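Local coordinates for uncharacterized protein (Equus caballus, PDB 5WF2) that probably associates with the adaptor-like complex AP-4 and may thereby take part in vesicular trafficking at the trans-Golgi network, this chain being its VHS/ENTH-like domain, at residues L42-E45 / E46-F50; G71-S74 / E75-M79; H98-L101 / L102-R106; T119-A122 / T123-R127. All blocks are in the same frame, centred on the assembly; numbering follows the deposited sequence.

Contact 1: residues L42-E45 / E46-F50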
loop_
_atom_site.group_PDB
_atom_site.type_symbol
_atom_site.label_atom_id
_atom_site.label_comp_id
_atom_site.label_asym_id
_atom_site.label_seq_id
_atom_site.Cartn_x
_atom_site.Cartn_y
_atom_site.Cartn_z
ATOM N N LEU A 42 5.832 1.974 9.416
ATOM C CA LEU A 42 5.859 0.598 9.875
ATOM C C LEU A 42 7.213 0.296 10.525
ATOM O O LEU A 42 8.249 0.831 10.129
ATOM C CB LEU A 42 5.614 -0.369 8.710
ATOM C CG LEU A 42 4.430 -0.169 7.747
ATOM C CD1 LEU A 42 4.352 -1.367 6.808
ATOM C CD2 LEU A 42 3.131 0.014 8.482
ATOM N N SER A 43 7.195 -0.534 11.562
ATOM C CA SER A 43 8.444 -1.061 12.083
ATOM C C SER A 43 8.986 -2.145 11.162
ATOM O O SER A 43 8.278 -2.711 10.333
ATOM C CB SER A 43 8.249 -1.643 13.480
ATOM O OG SER A 43 7.522 -2.863 13.411
ATOM N N ARG A 44 10.256 -2.463 11.364
ATOM C CA ARG A 44 10.890 -3.539 10.620
ATOM C C ARG A 44 10.131 -4.841 10.816
ATOM O O ARG A 44 9.891 -5.588 9.857
ATOM C CB ARG A 44 12.344 -3.656 11.097
ATOM C CG ARG A 44 13.165 -4.702 10.412
ATOM C CD ARG A 44 14.672 -4.502 10.649
ATOM N NE ARG A 44 15.426 -5.184 9.594
ATOM C CZ ARG A 44 15.876 -6.438 9.663
ATOM N NH1 ARG A 44 15.675 -7.172 10.752
ATOM N NH2 ARG A 44 16.536 -6.970 8.637
ATOM N N GLU A 45 9.688 -5.089 12.052
ATOM C CA GLU A 45 8.964 -6.303 12.387
ATOM C C GLU A 45 7.613 -6.326 11.702
ATOM O O GLU A 45 7.216 -7.344 11.132
ATOM C CB GLU A 45 8.810 -6.409 13.913
ATOM C CG GLU A 45 10.132 -6.129 14.716
ATOM C CD GLU A 45 10.339 -4.646 15.154
ATOM O OE1 GLU A 45 9.852 -4.259 16.255
ATOM O OE2 GLU A 45 10.998 -3.869 14.411
ATOM N N GLU A 46 6.912 -5.197 11.707
ATOM C CA GLU A 46 5.576 -5.160 11.131
ATOM C C GLU A 46 5.637 -5.322 9.621
ATOM O O GLU A 46 4.807 -6.025 9.028
ATOM C CB GLU A 46 4.887 -3.852 11.485
ATOM C CG GLU A 46 4.464 -3.708 12.941
ATOM C CD GLU A 46 4.104 -2.275 13.275
ATOM O OE1 GLU A 46 4.482 -1.365 12.497
ATOM O OE2 GLU A 46 3.444 -2.042 14.306
ATOM N N ALA A 47 6.610 -4.681 8.987
ATOM C CA ALA A 47 6.745 -4.810 7.547
ATOM C C ALA A 47 7.087 -6.243 7.160
ATOM O O ALA A 47 6.519 -6.792 6.211
ATOM C CB ALA A 47 7.811 -3.842 7.044
ATOM N N GLN A 48 8.016 -6.874 7.877
ATOM C CA GLN A 48 8.374 -8.252 7.544
ATOM C C GLN A 48 7.191 -9.197 7.720
ATOM O O GLN A 48 6.978 -10.104 6.902
ATOM C CB GLN A 48 9.555 -8.706 8.395
ATOM C CG GLN A 48 10.839 -7.991 8.021
ATOM C CD GLN A 48 12.071 -8.628 8.631
ATOM O OE1 GLN A 48 11.990 -9.632 9.352
ATOM N NE2 GLN A 48 13.228 -8.048 8.336
ATOM N N HIS A 49 6.423 -9.008 8.793
ATOM C CA HIS A 49 5.207 -9.788 9.001
ATOM C C HIS A 49 4.209 -9.562 7.878
ATOM O O HIS A 49 3.669 -10.518 7.317
ATOM C CB HIS A 49 4.582 -9.421 10.347
ATOM C CG HIS A 49 3.162 -9.879 10.503
ATOM N ND1 HIS A 49 2.087 -9.021 10.375
ATOM C CD2 HIS A 49 2.640 -11.101 10.761
ATOM C CE1 HIS A 49 0.964 -9.695 10.562
ATOM N NE2 HIS A 49 1.272 -10.959 10.790
ATOM N N PHE A 50 3.972 -8.299 7.527
ATOM C CA PHE A 50 3.037 -7.986 6.454
ATOM C C PHE A 50 3.432 -8.704 5.168
ATOM O O PHE A 50 2.600 -9.373 4.539
ATOM C CB PHE A 50 2.971 -6.471 6.225
ATOM C CG PHE A 50 2.101 -6.085 5.051
ATOM C CD1 PHE A 50 0.733 -6.194 5.128
ATOM C CD2 PHE A 50 2.666 -5.609 3.884
ATOM C CE1 PHE A 50 -0.068 -5.849 4.046
ATOM C CE2 PHE A 50 1.867 -5.258 2.792
ATOM C CZ PHE A 50 0.511 -5.378 2.875
#
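Ser43 and Glu46 exchange two hydrogen bonds, each side chain gripping the other residue's backbone N-H. Ser43 OG accepts from Glu46 N at 3.0 Å, while Glu46 OE1 accepts from Ser43 N at 3.0 Å along the straighter path of the two, 170° at the hydrogen. The latter donor stands above the carboxylate plane. Glu46 can turn back in this way because its CG lies anti to the carbonyl carbon (chi1 -71°) and the chain then runs extended, which also lays CG 3.2 Å from Ser43 OG. The reciprocal pairing is a capping box, with Ser43 as N-cap of helix 44-56 in the tepsin VHS/ENTH-like domain. Behind the cap, Ala47 N bonds to Ser43 O and begins the run of main-chain bonds continued by Gln48 and His49.

One turn on, Gln48 NE2 stands over the centre of one face of the Arg44 guanidinium, 3.4 Å from Arg44 CZ, with amide and guanidinium planes 65° apart. Leu42 CD1 comes 4.3 Å from Ala47 CB on the apolar flank. In the outer shell, Arg80 of helix 75-89 makes a salt bridge to Glu46 OE1. Exchanging Glu46 for an alanine would probably leave Ser43 N without this acceptor and cost Arg80 this carboxylate. Leu42 also touches Val34 of helix 25-35.

Contact 2: residues G71-S74 / E75-M79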
loop_
_atom_site.group_PDB
_atom_site.type_symbol
_atom_site.label_atom_id
_atom_site.label_comp_id
_atom_site.label_asym_id
_atom_site.label_seq_id
_atom_site.Cartn_x
_atom_site.Cartn_y
_atom_site.Cartn_z
ATOM N N GLY A 71 -7.947 6.499 0.642
ATOM C CA GLY A 71 -8.954 7.543 0.567
ATOM C C GLY A 71 -9.993 7.365 1.651
ATOM O O GLY A 71 -10.330 6.239 2.032
ATOM N N GLY A 72 -10.496 8.491 2.146
ATOM C CA GLY A 72 -11.519 8.445 3.173
ATOM C C GLY A 72 -10.997 8.071 4.532
ATOM O O GLY A 72 -11.761 7.576 5.370
ATOM N N THR A 73 -9.709 8.288 4.781
ATOM C CA THR A 73 -9.135 7.942 6.067
ATOM C C THR A 73 -8.366 9.138 6.606
ATOM O O THR A 73 -8.435 10.243 6.050
ATOM C CB THR A 73 -8.219 6.705 5.946
ATOM O OG1 THR A 73 -7.116 6.997 5.082
ATOM C CG2 THR A 73 -8.965 5.510 5.368
ATOM N N SER A 74 -7.646 8.915 7.693
ATOM C CA SER A 74 -6.770 9.893 8.302
ATOM C C SER A 74 -5.380 9.883 7.669
ATOM O O SER A 74 -5.003 8.976 6.927
ATOM C CB SER A 74 -6.642 9.583 9.778
ATOM O OG SER A 74 -5.744 8.492 9.935
ATOM N N GLU A 75 -4.587 10.881 8.037
ATOM C CA GLU A 75 -3.231 10.996 7.529
ATOM C C GLU A 75 -2.377 9.810 7.957
ATOM O O GLU A 75 -1.562 9.313 7.167
ATOM C CB GLU A 75 -2.617 12.312 8.010
ATOM C CG GLU A 75 -1.254 12.606 7.479
ATOM C CD GLU A 75 -0.661 13.881 8.044
ATOM O OE1 GLU A 75 -0.399 13.915 9.265
ATOM O OE2 GLU A 75 -0.453 14.846 7.263
ATOM N N CYS A 76 -2.543 9.334 9.204
ATOM C CA CYS A 76 -1.686 8.250 9.677
ATOM C C CYS A 76 -2.023 6.948 8.965
ATOM O O CYS A 76 -1.125 6.181 8.604
ATOM C CB CYS A 76 -1.797 8.070 11.198
ATOM S SG CYS A 76 -0.476 7.077 11.884
ATOM N N VAL A 77 -3.300 6.684 8.727
ATOM C CA VAL A 77 -3.655 5.462 8.020
ATOM C C VAL A 77 -3.136 5.521 6.585
ATOM O O VAL A 77 -2.627 4.522 6.062
ATOM C CB VAL A 77 -5.174 5.227 8.072
ATOM C CG1 VAL A 77 -5.606 4.196 7.052
ATOM C CG2 VAL A 77 -5.606 4.771 9.485
ATOM N N GLN A 78 -3.228 6.689 5.940
ATOM C CA GLN A 78 -2.689 6.833 4.587
ATOM C C GLN A 78 -1.196 6.569 4.571
ATOM O O GLN A 78 -0.687 5.897 3.665
ATOM C CB GLN A 78 -2.966 8.222 4.041
ATOM C CG GLN A 78 -4.411 8.493 3.641
ATOM C CD GLN A 78 -4.562 9.870 3.036
ATOM O OE1 GLN A 78 -4.061 10.856 3.581
ATOM N NE2 GLN A 78 -5.226 9.949 1.890
ATOM N N MET A 79 -0.462 7.109 5.554
ATOM C CA MET A 79 0.981 6.922 5.608
ATOM C C MET A 79 1.343 5.450 5.773
ATOM O O MET A 79 2.215 4.936 5.066
ATOM C CB MET A 79 1.589 7.766 6.744
ATOM C CG MET A 79 1.618 9.261 6.423
ATOM S SD MET A 79 2.838 9.713 5.180
ATOM C CE MET A 79 4.376 9.387 6.029
#
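Ser74 O accepts from Gln78 N at 3.1 Å, the i to i+4 bond that opens helix 75-89, and the chain reaches this point through Gly72, whose positive phi favours glycine. Ser74 OG then takes Val77 N at 3.3 Å, a long but nearly straight bond of 171°. A chi1 of 78° sets this hydroxyl between its own backbone N and carbonyl carbon, turned over the first helical turn. The CB of Cys76 approaches the same oxygen as a plain neighbour.

The preceding residue packs against the outside of that turn. Thr73 crosses Val77 at about a right angle, its CB lying 3.8 Å from Val77 CG1, while the other methyl, Val77 CG2, faces Ser74 OG at 3.8 Å. Gln78 passes Thr73 obliquely and brings CG within 3.4 Å of Thr73 OG1, a contact of aliphatic carbon with oxygen. The polar ends of both side chains are turned to the chain just before: Thr73 OG1 closes the loop on His69 O, and Gln78 NE2 joins the first turn of helix 75-89 to Leu70 O, in the loop after helix 59-68. Gln78 also touches Val118 of helix 117-132. Ser74 as N-cap, its hydroxyl accepting from the third residue ahead, is the classical serine start of an alpha-helix, here at an interhelical turn of the all-helical VHS/ENTH-like domain.

Contact 3: residues H98-L101 / L102-R106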
loop_
_atom_site.group_PDB
_atom_site.type_symbol
_atom_site.label_atom_id
_atom_site.label_comp_id
_atom_site.label_asym_id
_atom_site.label_seq_id
_atom_site.Cartn_x
_atom_site.Cartn_y
_atom_site.Cartn_z
ATOM N N HIS A 98 3.493 -4.628 -12.607
ATOM C CA HIS A 98 2.111 -4.901 -12.240
ATOM C C HIS A 98 1.695 -4.097 -11.019
ATOM O O HIS A 98 0.568 -3.586 -10.958
ATOM C CB HIS A 98 1.932 -6.397 -11.992
ATOM C CG HIS A 98 0.522 -6.883 -12.113
ATOM N ND1 HIS A 98 0.207 -8.227 -12.142
ATOM C CD2 HIS A 98 -0.652 -6.219 -12.208
ATOM C CE1 HIS A 98 -1.106 -8.369 -12.247
ATOM N NE2 HIS A 98 -1.652 -7.164 -12.273
ATOM N N ILE A 99 2.584 -3.954 -10.036
ATOM C CA ILE A 99 2.271 -3.076 -8.909
ATOM C C ILE A 99 2.062 -1.650 -9.401
ATOM O O ILE A 99 1.111 -0.982 -8.975
ATOM C CB ILE A 99 3.351 -3.167 -7.818
ATOM C CG1 ILE A 99 3.319 -4.584 -7.220
ATOM C CG2 ILE A 99 2.999 -2.257 -6.659
ATOM C CD1 ILE A 99 4.357 -4.829 -6.167
ATOM N N LEU A 100 2.868 -1.210 -10.363
ATOM C CA LEU A 100 2.703 0.136 -10.903
ATOM C C LEU A 100 1.374 0.274 -11.624
ATOM O O LEU A 100 0.650 1.256 -11.428
ATOM C CB LEU A 100 3.840 0.480 -11.823
ATOM C CG LEU A 100 3.796 1.829 -12.567
ATOM C CD1 LEU A 100 3.652 3.001 -11.621
ATOM C CD2 LEU A 100 5.035 1.931 -13.380
ATOM N N LEU A 101 1.055 -0.678 -12.495
ATOM C CA LEU A 101 -0.245 -0.653 -13.168
ATOM C C LEU A 101 -1.379 -0.480 -12.179
ATOM O O LEU A 101 -2.296 0.314 -12.407
ATOM C CB LEU A 101 -0.406 -1.937 -13.975
ATOM C CG LEU A 101 -1.674 -2.126 -14.793
ATOM C CD1 LEU A 101 -1.342 -3.108 -15.867
ATOM C CD2 LEU A 101 -2.845 -2.636 -13.956
ATOM N N LEU A 102 -1.353 -1.226 -11.064
ATOM C CA LEU A 102 -2.447 -1.147 -10.113
ATOM C C LEU A 102 -2.426 0.135 -9.280
ATOM O O LEU A 102 -3.491 0.630 -8.911
ATOM C CB LEU A 102 -2.425 -2.344 -9.181
ATOM C CG LEU A 102 -2.590 -3.692 -9.921
ATOM C CD1 LEU A 102 -2.203 -4.858 -9.017
ATOM C CD2 LEU A 102 -4.023 -3.819 -10.430
ATOM N N THR A 103 -1.259 0.658 -8.949
ATOM C CA THR A 103 -1.202 1.765 -7.999
ATOM C C THR A 103 -1.066 3.126 -8.660
ATOM O O THR A 103 -1.273 4.149 -7.986
ATOM C CB THR A 103 -0.037 1.583 -7.007
ATOM O OG1 THR A 103 1.203 1.557 -7.701
ATOM C CG2 THR A 103 -0.188 0.286 -6.226
ATOM N N ARG A 104 -0.699 3.183 -9.936
ATOM C CA ARG A 104 -0.405 4.471 -10.551
ATOM C C ARG A 104 -1.507 5.498 -10.370
ATOM O O ARG A 104 -1.185 6.651 -10.026
ATOM C CB ARG A 104 -0.090 4.299 -12.035
ATOM C CG ARG A 104 0.016 5.623 -12.747
ATOM C CD ARG A 104 0.004 5.433 -14.229
ATOM N NE ARG A 104 1.307 5.044 -14.757
ATOM C CZ ARG A 104 1.613 3.812 -15.137
ATOM N NH1 ARG A 104 0.708 2.854 -14.991
ATOM N NH2 ARG A 104 2.813 3.552 -15.648
ATOM N N PRO A 105 -2.787 5.198 -10.592
ATOM C CA PRO A 105 -3.795 6.274 -10.515
ATOM C C PRO A 105 -3.908 6.930 -9.158
ATOM O O PRO A 105 -3.969 8.163 -9.075
ATOM C CB PRO A 105 -5.094 5.558 -10.909
ATOM C CG PRO A 105 -4.658 4.461 -11.773
ATOM C CD PRO A 105 -3.362 3.977 -11.184
ATOM N N ARG A 106 -3.962 6.146 -8.086
ATOM C CA ARG A 106 -4.110 6.737 -6.773
ATOM C C ARG A 106 -2.826 7.419 -6.335
ATOM O O ARG A 106 -2.865 8.500 -5.733
ATOM C CB ARG A 106 -4.546 5.695 -5.753
ATOM C CG ARG A 106 -4.908 6.303 -4.382
ATOM C CD ARG A 106 -6.022 7.434 -4.477
ATOM N NE ARG A 106 -6.301 8.023 -3.166
ATOM C CZ ARG A 106 -6.701 9.280 -2.954
ATOM N NH1 ARG A 106 -6.877 10.123 -3.966
ATOM N NH2 ARG A 106 -6.881 9.714 -1.709
HETATM O O HOH W 1 -2.463 2.263 -14.308
#
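Arg104 folds back along its own helix onto Leu100 and Leu101. Its CB sits 3.2 Å from Leu100 O and 4.0 Å from Leu100 CD1. CG and CD extend onward, and the bend at chi3 (-81°) swings the guanidinium over the leucine: CZ lies 3.9 Å from Leu100 CG, which is above one face but away from the centre of the group. At the tip the two nitrogens diverge. NH2 packs against Leu100 CD2 at 3.6 Å, whereas NH1 gives a long hydrogen bond of 3.3 Å to a water oxygen in the guanidinium plane, and that water donates to Leu101 O at 2.7 Å.

The water meets a carbonyl that an amide of helix 96-111 would ordinarily bond: its i+4 residue is Pro105, which has no N-H. This is a proline kink in the VHS/ENTH-like domain, the N atoms of Pro105 and Arg106 having no bond to the preceding turn. Pro105 CD stays 4.0 Å from Leu101 O. Two residues earlier, Ile99 O receives both Thr103 N and Thr103 OG1, the hydroxyl at 2.8 Å and coming from above the carbonyl plane. Thr103 CG2 meanwhile lies beside Ile99 CG2, the two side chains running alongside each other. On another flank Leu102 CD1 meets His98 CD2. Ile99 and Leu100 continue onto Phe129 of helix 117-132, and Leu102 onto Leu63 of helix 59-68.

Contact 4: residues T119-A122 / T123-R127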
loop_
_atom_site.group_PDB
_atom_site.type_symbol
_atom_site.label_atom_id
_atom_site.label_comp_id
_atom_site.label_asym_id
_atom_site.label_seq_id
_atom_site.Cartn_x
_atom_site.Cartn_y
_atom_site.Cartn_z
ATOM N N THR A 119 1.649 13.395 0.444
ATOM C CA THR A 119 2.014 13.798 -0.908
ATOM C C THR A 119 3.462 13.420 -1.207
ATOM O O THR A 119 3.781 12.873 -2.277
ATOM C CB THR A 119 1.794 15.320 -1.084
ATOM O OG1 THR A 119 0.387 15.625 -1.006
ATOM C CG2 THR A 119 2.313 15.772 -2.437
ATOM N N ASN A 120 4.362 13.717 -0.270
ATOM C CA ASN A 120 5.769 13.427 -0.473
ATOM C C ASN A 120 5.995 11.924 -0.608
ATOM O O ASN A 120 6.716 11.463 -1.502
ATOM C CB ASN A 120 6.598 13.990 0.691
ATOM C CG ASN A 120 8.104 13.705 0.538
ATOM O OD1 ASN A 120 8.727 13.032 1.381
ATOM N ND2 ASN A 120 8.694 14.217 -0.541
ATOM N N LYS A 121 5.400 11.152 0.279
ATOM C CA LYS A 121 5.649 9.718 0.275
ATOM C C LYS A 121 5.053 9.066 -0.969
ATOM O O LYS A 121 5.669 8.172 -1.567
ATOM C CB LYS A 121 5.098 9.085 1.553
ATOM C CG LYS A 121 5.520 7.592 1.729
ATOM C CD LYS A 121 5.108 6.981 3.096
ATOM C CE LYS A 121 6.208 6.036 3.629
ATOM N NZ LYS A 121 6.707 5.187 2.511
ATOM N N ALA A 122 3.852 9.483 -1.371
ATOM C CA ALA A 122 3.261 8.947 -2.598
ATOM C C ALA A 122 4.120 9.274 -3.798
ATOM O O ALA A 122 4.247 8.464 -4.722
ATOM C CB ALA A 122 1.866 9.526 -2.790
ATOM N N THR A 123 4.692 10.475 -3.825
ATOM C CA THR A 123 5.524 10.863 -4.951
ATOM C C THR A 123 6.757 9.963 -5.041
ATOM O O THR A 123 7.101 9.483 -6.130
ATOM C CB THR A 123 5.924 12.336 -4.846
ATOM O OG1 THR A 123 4.750 13.175 -4.866
ATOM C CG2 THR A 123 6.807 12.728 -6.009
ATOM N N LYS A 124 7.427 9.704 -3.898
ATOM C CA LYS A 124 8.661 8.900 -3.932
ATOM C C LYS A 124 8.368 7.476 -4.364
ATOM O O LYS A 124 9.137 6.882 -5.122
ATOM C CB LYS A 124 9.350 8.883 -2.563
ATOM C CG LYS A 124 9.577 10.243 -2.001
ATOM C CD LYS A 124 10.779 10.326 -1.048
ATOM C CE LYS A 124 10.578 9.589 0.234
ATOM N NZ LYS A 124 11.610 10.047 1.266
ATOM N N ILE A 125 7.239 6.923 -3.914
ATOM C CA ILE A 125 6.861 5.573 -4.316
ATOM C C ILE A 125 6.599 5.537 -5.818
ATOM O O ILE A 125 7.017 4.614 -6.523
ATOM C CB ILE A 125 5.623 5.105 -3.539
ATOM C CG1 ILE A 125 5.932 4.941 -2.056
ATOM C CG2 ILE A 125 5.142 3.805 -4.089
ATOM C CD1 ILE A 125 4.758 4.737 -1.144
ATOM N N LEU A 126 5.829 6.504 -6.311
ATOM C CA LEU A 126 5.488 6.531 -7.725
ATOM C C LEU A 126 6.738 6.674 -8.563
ATOM O O LEU A 126 6.910 5.973 -9.566
ATOM C CB LEU A 126 4.519 7.683 -7.990
ATOM C CG LEU A 126 4.024 7.886 -9.419
ATOM C CD1 LEU A 126 3.416 6.622 -9.939
ATOM C CD2 LEU A 126 2.993 9.013 -9.444
ATOM N N ARG A 127 7.649 7.574 -8.164
ATOM C CA ARG A 127 8.878 7.767 -8.940
ATOM C C ARG A 127 9.755 6.521 -8.937
ATOM O O ARG A 127 10.399 6.210 -9.940
ATOM C CB ARG A 127 9.667 8.965 -8.412
ATOM C CG ARG A 127 8.963 10.335 -8.579
ATOM C CD ARG A 127 8.946 10.882 -9.995
ATOM N NE ARG A 127 7.716 10.511 -10.681
ATOM C CZ ARG A 127 6.569 11.179 -10.596
ATOM N NH1 ARG A 127 6.480 12.279 -9.855
ATOM N NH2 ARG A 127 5.505 10.730 -11.258
HETATM O O HOH W 2 11.812 12.705 1.777
#
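Thr119 O is held by two hydrogen bonds from Thr123, the backbone N at 3.0 Å and the hydroxyl OG1 at 2.8 Å, and they reach it from opposite faces of the carbonyl plane. With chi1 at -61°, OG1 lies beside its own backbone N, close enough to the previous turn to donate back to it. Thr119 OG1 itself bonds to Ser114 O, in the turn before this helix. The remaining main-chain bonds are ordinary i to i+4 links: Lys124 N to Asn120 O, Ile125 N to Lys121 O and Leu126 N to Ala122 O.

A water provides the second kind of polar link. It donates to Asn120 OD1 at 3.1 Å and accepts from Lys124 NZ at 2.7 Å, joining two side chains whose own ends, OD1 and NZ, stand 4.2 Å apart.

Apolar contact is slight within the helix: Lys121 CG comes 4.1 Å from Ile125 CD1. Both residues also touch Leu82 of helix 75-89, while Ala122 meets Leu110 of helix 96-111.

Putting a valine at Thr123 would probably leave Thr119 O with the amide bond alone and lose the second grip on that carbonyl. The chemistry implies that residues 119-127 are two-sided, with an exposed, water-bridged Asn120-Lys124 side and an apolar one where Ala122, Ile125 and Leu126 lie buried against neighbouring helices.

In the fold
Contacts 1 and 2 are surface helix starts, both capped by a serine; contact 1 adds a reciprocal glutamate bond, whereas in contact 2 no return bond from the helix segment to the Ser74 N-H is found. Contacts 3 and 4 lie within helices and are partly buried, each with a threonine hydroxyl doubling a backbone bond and a water-linked polar edge, though only contact 3 is interrupted by a proline. The two share an interhelical interface, Leu100 CD1 meeting Leu126 CD1 at 4.0 Å. Contact 2 reaches both: Met79 CE packs on Lys121 CD at 3.9 Å, and Gly71 CA on Arg106 NH2. Contact 1 touches none directly, its centre about 22 Å from that of contact 3.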